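Local coordinates for hypothetical conserved protein TTC0263 (Thermus thermophilus, PDB 2PL2) that is of unknown function but belongs to the tetratricopeptide repeat proteins, all-helical solenoids that commonly serve as scaffolds for binding other proteins, at residues R95-L100 against A129-R134; E101-V106 against G125-L130; K176-A181 against D186-Y191. One frame throughout, in Å; residues are numbered along the deposited sequence.

Interaction 1. Residues R95-L100 against A129-R134; sequences RGKGYL and ALLGER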
loop_
_atom_site.group_PDB
_atom_site.type_symbol
_atom_site.label_atom_id
_atom_site.label_comp_id
_atom_site.label_asym_id
_atom_site.label_seq_id
_atom_site.Cartn_x
_atom_site.Cartn_y
_atom_site.Cartn_z
ATOM N N ARG A 95 11.622 -3.095 19.197
ATOM C CA ARG A 95 12.387 -2.614 18.059
ATOM C C ARG A 95 11.571 -1.532 17.363
ATOM O O ARG A 95 12.123 -0.550 16.864
ATOM C CB ARG A 95 12.670 -3.762 17.084
ATOM C CG ARG A 95 13.314 -3.323 15.782
ATOM C CD ARG A 95 13.429 -4.470 14.791
ATOM N NE ARG A 95 13.959 -4.020 13.506
ATOM C CZ ARG A 95 14.262 -4.833 12.502
ATOM N NH1 ARG A 95 14.088 -6.140 12.631
ATOM N NH2 ARG A 95 14.745 -4.343 11.370
ATOM N N GLY A 96 10.251 -1.716 17.341
ATOM C CA GLY A 96 9.367 -0.756 16.702
ATOM C C GLY A 96 9.313 0.595 17.389
ATOM O O GLY A 96 9.327 1.630 16.732
ATOM N N LYS A 97 9.247 0.592 18.713
ATOM C CA LYS A 97 9.193 1.837 19.468
ATOM C C LYS A 97 10.341 2.766 19.111
ATOM O O LYS A 97 10.140 3.966 18.941
ATOM C CB LYS A 97 9.224 1.568 20.973
ATOM C CG LYS A 97 9.345 2.847 21.795
ATOM C CD LYS A 97 9.058 2.617 23.272
ATOM C CE LYS A 97 9.039 3.944 24.022
ATOM N NZ LYS A 97 8.569 3.796 25.427
ATOM N N GLY A 98 11.542 2.209 19.003
ATOM C CA GLY A 98 12.697 3.021 18.665
ATOM C C GLY A 98 12.458 3.831 17.409
ATOM O O GLY A 98 12.621 5.054 17.408
ATOM N N TYR A 99 12.067 3.142 16.340
ATOM C CA TYR A 99 11.785 3.783 15.056
ATOM C C TYR A 99 10.755 4.920 15.201
ATOM O O TYR A 99 10.899 5.985 14.607
ATOM C CB TYR A 99 11.249 2.749 14.065
ATOM C CG TYR A 99 12.222 1.657 13.652
ATOM C CD1 TYR A 99 13.382 1.952 12.936
ATOM C CD2 TYR A 99 11.949 0.316 13.930
ATOM C CE1 TYR A 99 14.246 0.937 12.511
ATOM C CE2 TYR A 99 12.798 -0.697 13.511
ATOM C CZ TYR A 99 13.946 -0.382 12.803
ATOM O OH TYR A 99 14.801 -1.388 12.421
ATOM N N LEU A 100 9.717 4.674 15.995
ATOM C CA LEU A 100 8.656 5.645 16.229
ATOM C C LEU A 100 9.236 6.822 16.981
ATOM O O LEU A 100 8.878 7.979 16.741
ATOM C CB LEU A 100 7.540 5.002 17.058
ATOM C CG LEU A 100 6.141 4.763 16.471
ATOM C CD1 LEU A 100 6.208 4.402 14.998
ATOM C CD2 LEU A 100 5.463 3.652 17.287
ATOM N N ALA A 129 -0.159 8.207 18.178
ATOM C CA ALA A 129 -1.169 7.151 18.223
ATOM C C ALA A 129 -0.491 5.779 18.156
ATOM O O ALA A 129 -0.769 4.901 18.969
ATOM C CB ALA A 129 -2.151 7.318 17.070
ATOM N N LEU A 130 0.401 5.597 17.185
ATOM C CA LEU A 130 1.116 4.330 17.044
ATOM C C LEU A 130 1.854 4.029 18.339
ATOM O O LEU A 130 2.113 2.867 18.656
ATOM C CB LEU A 130 2.100 4.404 15.877
ATOM C CG LEU A 130 1.424 4.624 14.522
ATOM C CD1 LEU A 130 2.459 4.877 13.441
ATOM C CD2 LEU A 130 0.578 3.402 14.178
ATOM N N LEU A 131 2.196 5.086 19.077
ATOM C CA LEU A 131 2.886 4.944 20.354
ATOM C C LEU A 131 1.863 4.699 21.460
ATOM O O LEU A 131 2.207 4.625 22.636
ATOM C CB LEU A 131 3.680 6.213 20.682
ATOM C CG LEU A 131 5.029 6.471 20.001
ATOM C CD1 LEU A 131 5.434 7.923 20.221
ATOM C CD2 LEU A 131 6.087 5.534 20.550
ATOM N N GLY A 132 0.601 4.572 21.080
ATOM C CA GLY A 132 -0.426 4.354 22.075
ATOM C C GLY A 132 -0.566 5.572 22.963
ATOM O O GLY A 132 -0.970 5.465 24.121
ATOM N N GLU A 133 -0.208 6.736 22.433
ATOM C CA GLU A 133 -0.328 7.975 23.192
ATOM C C GLU A 133 -1.516 8.773 22.678
ATOM O O GLU A 133 -1.372 9.872 22.137
ATOM C CB GLU A 133 0.952 8.799 23.085
ATOM C CG GLU A 133 2.108 8.250 23.902
ATOM C CD GLU A 133 3.326 9.143 23.831
ATOM O OE1 GLU A 133 3.896 9.294 22.725
ATOM O OE2 GLU A 133 3.704 9.705 24.882
ATOM N N ARG A 134 -2.692 8.170 22.843
ATOM C CA ARG A 134 -3.971 8.740 22.433
ATOM C C ARG A 134 -4.060 10.218 22.763
ATOM O O ARG A 134 -4.408 11.038 21.915
ATOM C CB ARG A 134 -5.103 7.980 23.128
ATOM C CG ARG A 134 -4.954 7.897 24.648
ATOM C CD ARG A 134 -6.002 6.987 25.292
ATOM N NE ARG A 134 -5.844 5.592 24.879
ATOM C CZ ARG A 134 -4.802 4.828 25.196
ATOM N NH1 ARG A 134 -3.815 5.316 25.937
ATOM N NH2 ARG A 134 -4.740 3.574 24.771
#
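Leu100 reaches out from its helix and is met by two consecutive leucines, Leu130 and Leu131, at the point where the opposing helix runs out. The two encounters differ in orientation. Against Leu130 the side chain of Leu100 crosses at about a right angle, and its CD2 lies 3.7 Å from Leu130 CB; the same methyl also sits 3.7 Å from the backbone oxygen Leu130 O. Its other branch turns to the end of the same neighbour, Leu100 CD1 standing 4.1 Å from Leu130 CD1. Against Leu131 the side chains run past one another in opposite senses, which puts Leu131 CD2 alongside the base of Leu100 as well as its tip: it is 3.8 Å from both Leu100 CB and Leu100 CD2. Leu131 manages this because its CG is anti to the carbonyl carbon (chi1 -78°), which carries the branch over to the other helix. At the outer edge Lys97 contributes only its aliphatic part, with CG 4.4 Å from Leu131 CD2.

No hydrogen bond crosses; the contact is van der Waals packing, mostly between leucine side chains. The chain leaves the helix right behind the two leucines: Gly132, with positive phi, closes a Schellman motif, and Glu133 takes the N-cap position of the next helix. On the far side of its own helix, Tyr99 OH receives two N-H groups of Arg95, from NE and NH2, in the guanidinium plane.

In the repeat array, helix 73-88 packs against this pair, Tyr87 touching both Leu100 and Leu130 and Val84 also reaching Leu130, while the turn at Gly132 leads into helix 134-147.

Interaction 2. Residues E101-V106 against G125-L130; sequences EQALSV and GLVYAL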
loop_
_atom_site.group_PDB
_atom_site.type_symbol
_atom_site.label_atom_id
_atom_site.label_comp_id
_atom_site.label_asym_id
_atom_site.label_seq_id
_atom_site.Cartn_x
_atom_site.Cartn_y
_atom_site.Cartn_z
ATOM N N GLU A 101 10.135 6.506 17.906
ATOM C CA GLU A 101 10.808 7.514 18.720
ATOM C C GLU A 101 11.622 8.417 17.795
ATOM O O GLU A 101 11.665 9.638 17.989
ATOM C CB GLU A 101 11.731 6.829 19.722
ATOM C CG GLU A 101 11.916 7.573 21.025
ATOM C CD GLU A 101 10.743 7.390 21.962
ATOM O OE1 GLU A 101 10.287 6.228 22.119
ATOM O OE2 GLU A 101 10.287 8.402 22.549
ATOM N N GLN A 102 12.251 7.811 16.784
ATOM C CA GLN A 102 13.051 8.560 15.811
ATOM C C GLN A 102 12.162 9.456 14.969
ATOM O O GLN A 102 12.550 10.574 14.608
ATOM C CB GLN A 102 13.826 7.614 14.879
ATOM C CG GLN A 102 14.840 6.730 15.582
ATOM C CD GLN A 102 15.791 6.047 14.608
ATOM O OE1 GLN A 102 16.651 6.695 14.006
ATOM N NE2 GLN A 102 15.634 4.741 14.442
ATOM N N ALA A 103 10.974 8.945 14.645
ATOM C CA ALA A 103 10.003 9.688 13.848
ATOM C C ALA A 103 9.535 10.913 14.623
ATOM O O ALA A 103 9.359 11.980 14.045
ATOM C CB ALA A 103 8.813 8.792 13.477
ATOM N N LEU A 104 9.344 10.760 15.931
ATOM C CA LEU A 104 8.922 11.875 16.775
ATOM C C LEU A 104 10.027 12.906 16.841
ATOM O O LEU A 104 9.778 14.114 16.822
ATOM C CB LEU A 104 8.641 11.414 18.201
ATOM C CG LEU A 104 7.260 10.888 18.576
ATOM C CD1 LEU A 104 7.196 10.762 20.094
ATOM C CD2 LEU A 104 6.179 11.844 18.088
ATOM N N SER A 105 11.256 12.418 16.932
ATOM C CA SER A 105 12.411 13.288 17.025
ATOM C C SER A 105 12.594 14.117 15.771
ATOM O O SER A 105 12.791 15.328 15.837
ATOM C CB SER A 105 13.666 12.450 17.290
ATOM O OG SER A 105 14.787 13.276 17.540
ATOM N N VAL A 106 12.523 13.466 14.622
ATOM C CA VAL A 106 12.705 14.156 13.352
ATOM C C VAL A 106 11.571 15.148 13.084
ATOM O O VAL A 106 11.779 16.223 12.520
ATOM C CB VAL A 106 12.805 13.128 12.199
ATOM C CG1 VAL A 106 12.942 13.838 10.885
ATOM C CG2 VAL A 106 14.012 12.203 12.423
ATOM N N GLY A 125 0.750 13.493 15.183
ATOM C CA GLY A 125 -0.390 12.857 15.825
ATOM C C GLY A 125 -0.487 11.381 15.480
ATOM O O GLY A 125 -0.763 10.541 16.333
ATOM N N LEU A 126 -0.242 11.063 14.214
ATOM C CA LEU A 126 -0.283 9.687 13.744
ATOM C C LEU A 126 0.804 8.876 14.443
ATOM O O LEU A 126 0.643 7.677 14.677
ATOM C CB LEU A 126 -0.073 9.650 12.230
ATOM C CG LEU A 126 -0.356 8.337 11.490
ATOM C CD1 LEU A 126 -0.212 8.567 9.981
ATOM C CD2 LEU A 126 0.600 7.246 11.959
ATOM N N VAL A 127 1.909 9.537 14.781
ATOM C CA VAL A 127 3.020 8.878 15.456
ATOM C C VAL A 127 2.716 8.645 16.931
ATOM O O VAL A 127 3.024 7.580 17.475
ATOM C CB VAL A 127 4.329 9.696 15.308
ATOM C CG1 VAL A 127 5.444 9.066 16.152
ATOM C CG2 VAL A 127 4.745 9.744 13.840
ATOM N N TYR A 128 2.115 9.633 17.588
ATOM C CA TYR A 128 1.750 9.473 18.993
ATOM C C TYR A 128 0.736 8.344 19.154
ATOM O O TYR A 128 0.759 7.615 20.150
ATOM C CB TYR A 128 1.151 10.758 19.550
ATOM C CG TYR A 128 2.170 11.789 19.951
ATOM C CD1 TYR A 128 3.210 11.473 20.829
ATOM C CD2 TYR A 128 2.081 13.087 19.480
ATOM C CE1 TYR A 128 4.133 12.430 21.227
ATOM C CE2 TYR A 128 2.995 14.055 19.873
ATOM C CZ TYR A 128 4.020 13.718 20.746
ATOM O OH TYR A 128 4.914 14.680 21.119
ATOM N N ALA A 129 -0.159 8.207 18.178
ATOM C CA ALA A 129 -1.169 7.151 18.223
ATOM C C ALA A 129 -0.491 5.779 18.156
ATOM O O ALA A 129 -0.769 4.901 18.969
ATOM C CB ALA A 129 -2.151 7.318 17.070
ATOM N N LEU A 130 0.401 5.597 17.185
ATOM C CA LEU A 130 1.116 4.330 17.044
ATOM C C LEU A 130 1.854 4.029 18.339
ATOM O O LEU A 130 2.113 2.867 18.656
ATOM C CB LEU A 130 2.100 4.404 15.877
ATOM C CG LEU A 130 1.424 4.624 14.522
ATOM C CD1 LEU A 130 2.459 4.877 13.441
ATOM C CD2 LEU A 130 0.578 3.402 14.178
#
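Leu104 and Val127 meet through complementary first torsions. Leu104 carries CG anti to its carbonyl carbon (chi1 -87°), directing both methyls across the interface, while Val127 has CG1 opposite the backbone N (chi1 174°), leaving CG2 beside that nitrogen. The two branches of the valine therefore serve different partners. CG1 does the close work, lying 3.5 Å from Leu104 CD2 and equally near Leu104 CG as the side chains slide past each other in opposite directions; CG2 turns to the small neighbour, 4.2 Å from Ala103 CB.

Tyr128 joins from the flank. Although its CB leaves the backbone obliquely to the other helix, the ring swings back so that Leu104 stands across it at roughly a right angle. Leu104 CD2 is over one face, 3.9 Å from the ring centroid and 16° off the ring normal, a CH-pi contact. The sister methyl is nearer the rim, with Leu104 CD1 3.7 Å from Tyr128 CE1. One leucine thus fills the angle between a valine and a tyrosine, and no hydrogen bond crosses the contact.

The helical segments 101-106 and 125-130 run antiparallel, with axes 9.8 Å apart, as expected of the paired helices in a tetratricopeptide repeat protein. Val127 also touches Leu107 farther along helix 93-113. Beyond this pair, the Tyr128 ring reaches helix 134-147, where it packs on Lys136, Ala137 and Ser140, and helix 73-88 lies along another side, meeting Gln102 through Tyr83 and Val106 through Tyr76.

Interaction 3. Residues K176-A181 against D186-Y191; sequences KALEQA and DLRVRY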
loop_
_atom_site.group_PDB
_atom_site.type_symbol
_atom_site.label_atom_id
_atom_site.label_comp_id
_atom_site.label_asym_id
_atom_site.label_seq_id
_atom_site.Cartn_x
_atom_site.Cartn_y
_atom_site.Cartn_z
ATOM N N LYS A 176 -18.474 15.325 8.932
ATOM C CA LYS A 176 -17.948 16.643 8.588
ATOM C C LYS A 176 -17.031 16.533 7.370
ATOM O O LYS A 176 -17.169 17.280 6.398
ATOM C CB LYS A 176 -17.158 17.232 9.757
ATOM C CG LYS A 176 -16.686 18.655 9.487
ATOM C CD LYS A 176 -17.880 19.577 9.224
ATOM C CE LYS A 176 -17.469 20.869 8.539
ATOM N NZ LYS A 176 -16.598 21.724 9.400
ATOM N N ALA A 177 -16.085 15.598 7.435
ATOM C CA ALA A 177 -15.153 15.371 6.335
ATOM C C ALA A 177 -15.933 15.167 5.047
ATOM O O ALA A 177 -15.565 15.698 4.002
ATOM C CB ALA A 177 -14.267 14.151 6.629
ATOM N N LEU A 178 -17.029 14.415 5.125
ATOM C CA LEU A 178 -17.858 14.174 3.938
ATOM C C LEU A 178 -18.609 15.404 3.440
ATOM O O LEU A 178 -19.057 15.431 2.299
ATOM C CB LEU A 178 -18.833 13.016 4.180
ATOM C CG LEU A 178 -18.179 11.669 3.830
ATOM C CD1 LEU A 178 -18.942 10.534 4.445
ATOM C CD2 LEU A 178 -18.095 11.531 2.304
ATOM N N GLU A 179 -18.751 16.427 4.277
ATOM C CA GLU A 179 -19.412 17.640 3.817
ATOM C C GLU A 179 -18.404 18.442 2.998
ATOM O O GLU A 179 -18.763 19.152 2.065
ATOM C CB GLU A 179 -19.918 18.472 4.999
ATOM C CG GLU A 179 -20.882 17.721 5.922
ATOM C CD GLU A 179 -22.203 17.334 5.244
ATOM O OE1 GLU A 179 -22.167 16.778 4.122
ATOM O OE2 GLU A 179 -23.278 17.581 5.843
ATOM N N GLN A 180 -17.129 18.328 3.339
ATOM C CA GLN A 180 -16.101 19.052 2.589
ATOM C C GLN A 180 -15.880 18.410 1.222
ATOM O O GLN A 180 -15.603 19.105 0.233
ATOM C CB GLN A 180 -14.801 19.088 3.379
ATOM C CG GLN A 180 -14.959 19.781 4.704
ATOM C CD GLN A 180 -13.786 19.531 5.620
ATOM O OE1 GLN A 180 -13.333 18.387 5.769
ATOM N NE2 GLN A 180 -13.288 20.594 6.254
ATOM N N ALA A 181 -16.028 17.089 1.165
ATOM C CA ALA A 181 -15.866 16.354 -0.087
ATOM C C ALA A 181 -16.906 15.230 -0.117
ATOM O O ALA A 181 -16.598 14.069 0.130
ATOM C CB ALA A 181 -14.452 15.792 -0.173
ATOM N N ASP A 186 -13.585 7.105 -0.846
ATOM C CA ASP A 186 -12.656 6.651 0.164
ATOM C C ASP A 186 -13.305 6.973 1.499
ATOM O O ASP A 186 -13.432 6.129 2.381
ATOM C CB ASP A 186 -11.339 7.404 0.022
ATOM C CG ASP A 186 -10.360 7.068 1.134
ATOM O OD1 ASP A 186 -9.868 5.916 1.174
ATOM O OD2 ASP A 186 -10.099 7.954 1.983
ATOM N N LEU A 187 -13.732 8.217 1.628
ATOM C CA LEU A 187 -14.392 8.682 2.842
ATOM C C LEU A 187 -15.703 7.918 3.150
ATOM O O LEU A 187 -15.943 7.531 4.297
ATOM C CB LEU A 187 -14.656 10.186 2.716
ATOM C CG LEU A 187 -14.486 11.028 3.983
ATOM C CD1 LEU A 187 -13.249 10.603 4.749
ATOM C CD2 LEU A 187 -14.407 12.496 3.576
ATOM N N ARG A 188 -16.530 7.678 2.134
ATOM C CA ARG A 188 -17.796 6.963 2.348
ATOM C C ARG A 188 -17.595 5.574 2.919
ATOM O O ARG A 188 -18.300 5.168 3.837
ATOM C CB ARG A 188 -18.587 6.871 1.050
ATOM C CG ARG A 188 -19.038 8.211 0.536
ATOM C CD ARG A 188 -19.828 8.061 -0.748
ATOM N NE ARG A 188 -20.400 9.332 -1.179
ATOM C CZ ARG A 188 -20.985 9.517 -2.353
ATOM N NH1 ARG A 188 -21.075 8.510 -3.203
ATOM N NH2 ARG A 188 -21.457 10.710 -2.683
ATOM N N VAL A 189 -16.618 4.847 2.389
ATOM C CA VAL A 189 -16.322 3.508 2.881
ATOM C C VAL A 189 -15.896 3.504 4.351
ATOM O O VAL A 189 -16.295 2.626 5.105
ATOM C CB VAL A 189 -15.195 2.830 2.041
ATOM C CG1 VAL A 189 -14.884 1.417 2.615
ATOM C CG2 VAL A 189 -15.622 2.715 0.582
ATOM N N ARG A 190 -15.080 4.468 4.769
ATOM C CA ARG A 190 -14.638 4.495 6.162
ATOM C C ARG A 190 -15.819 4.807 7.050
ATOM O O ARG A 190 -15.973 4.221 8.117
ATOM C CB ARG A 190 -13.545 5.547 6.367
ATOM C CG ARG A 190 -12.188 5.168 5.784
ATOM C CD ARG A 190 -11.401 6.415 5.454
ATOM N NE ARG A 190 -10.125 6.122 4.811
ATOM C CZ ARG A 190 -9.013 5.794 5.464
ATOM N NH1 ARG A 190 -9.013 5.716 6.794
ATOM N NH2 ARG A 190 -7.895 5.543 4.783
ATOM N N TYR A 191 -16.656 5.739 6.603
ATOM C CA TYR A 191 -17.844 6.134 7.357
ATOM C C TYR A 191 -18.744 4.915 7.501
ATOM O O TYR A 191 -19.170 4.566 8.606
ATOM C CB TYR A 191 -18.564 7.247 6.605
ATOM C CG TYR A 191 -19.720 7.852 7.341
ATOM C CD1 TYR A 191 -19.688 8.012 8.725
ATOM C CD2 TYR A 191 -20.820 8.347 6.642
ATOM C CE1 TYR A 191 -20.720 8.659 9.389
ATOM C CE2 TYR A 191 -21.848 8.991 7.291
ATOM C CZ TYR A 191 -21.793 9.149 8.663
ATOM O OH TYR A 191 -22.803 9.820 9.301
#
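Leu187 pushes its CD2 methyl into the backbone of the opposing helix, and here the contact is tight: that methyl is 3.4 Å from the carbonyl carbon Ala177 C and 3.5 Å from Ala177 CB. The small alanine lets the leucine come in this close. Leu178 lies next to it and runs past Leu187 in the opposite direction, its CD2 resting 3.7 Å from Leu187 CB. Tyr191 completes the dense part of the interface. Its CG is anti to the backbone N (chi1 -174°), which lays the ring alongside Leu178, so that Leu178 CD1 meets the Tyr191 CD2 corner obliquely at 3.6 Å. Both Ala177 and Leu187 are buried.

Toward solvent the packing thins out. There Leu178 CD2 is 3.9 Å from Arg188 CG, the two side chains crossing at about a right angle. Arg188, on the exposed side, lends only its aliphatic stem; its chain is extended from CG to NE, and the guanidinium bonds through NH2 to Pro182 O in the connecting turn. Farther out, Arg190 and Asp186 form a long, weak salt bridge on the same helix.

These segments run almost antiparallel, at 162° with axes 10.0 Å apart, and a short turn joins them, giving a helical hairpin. Helix 151-164 closes one side, with Ser155 on Leu187 and Arg154 on Ala177, and Tyr191 continues along helix 167-180 to Leu171, Tyr174 and Ala175. On the outer side, Val189 packs on Leu18 of the second subunit.

In the fold
Interactions 1 and 2 are one continuous interface between helices 93-113 and 118-130: their centres are 6 Å apart, they share Ala129 and Leu130, and they touch where Leu131 CD1 packs 3.3 Å from Leu104 CD1. Glu133 N, a probable donor to Tyr128 O at 2.6 Å, ties the turn of interaction 1 back to the helix of interaction 2. Interaction 3 repeats the same antiparallel helix pairing later in the chain, its centre about 26 Å from that of interaction 2, with nearest atoms about 10 Å apart and no direct touch. Helices 134-147 and 151-164 come between them along the chain. Of the three, only interaction 3 lies against the second subunit.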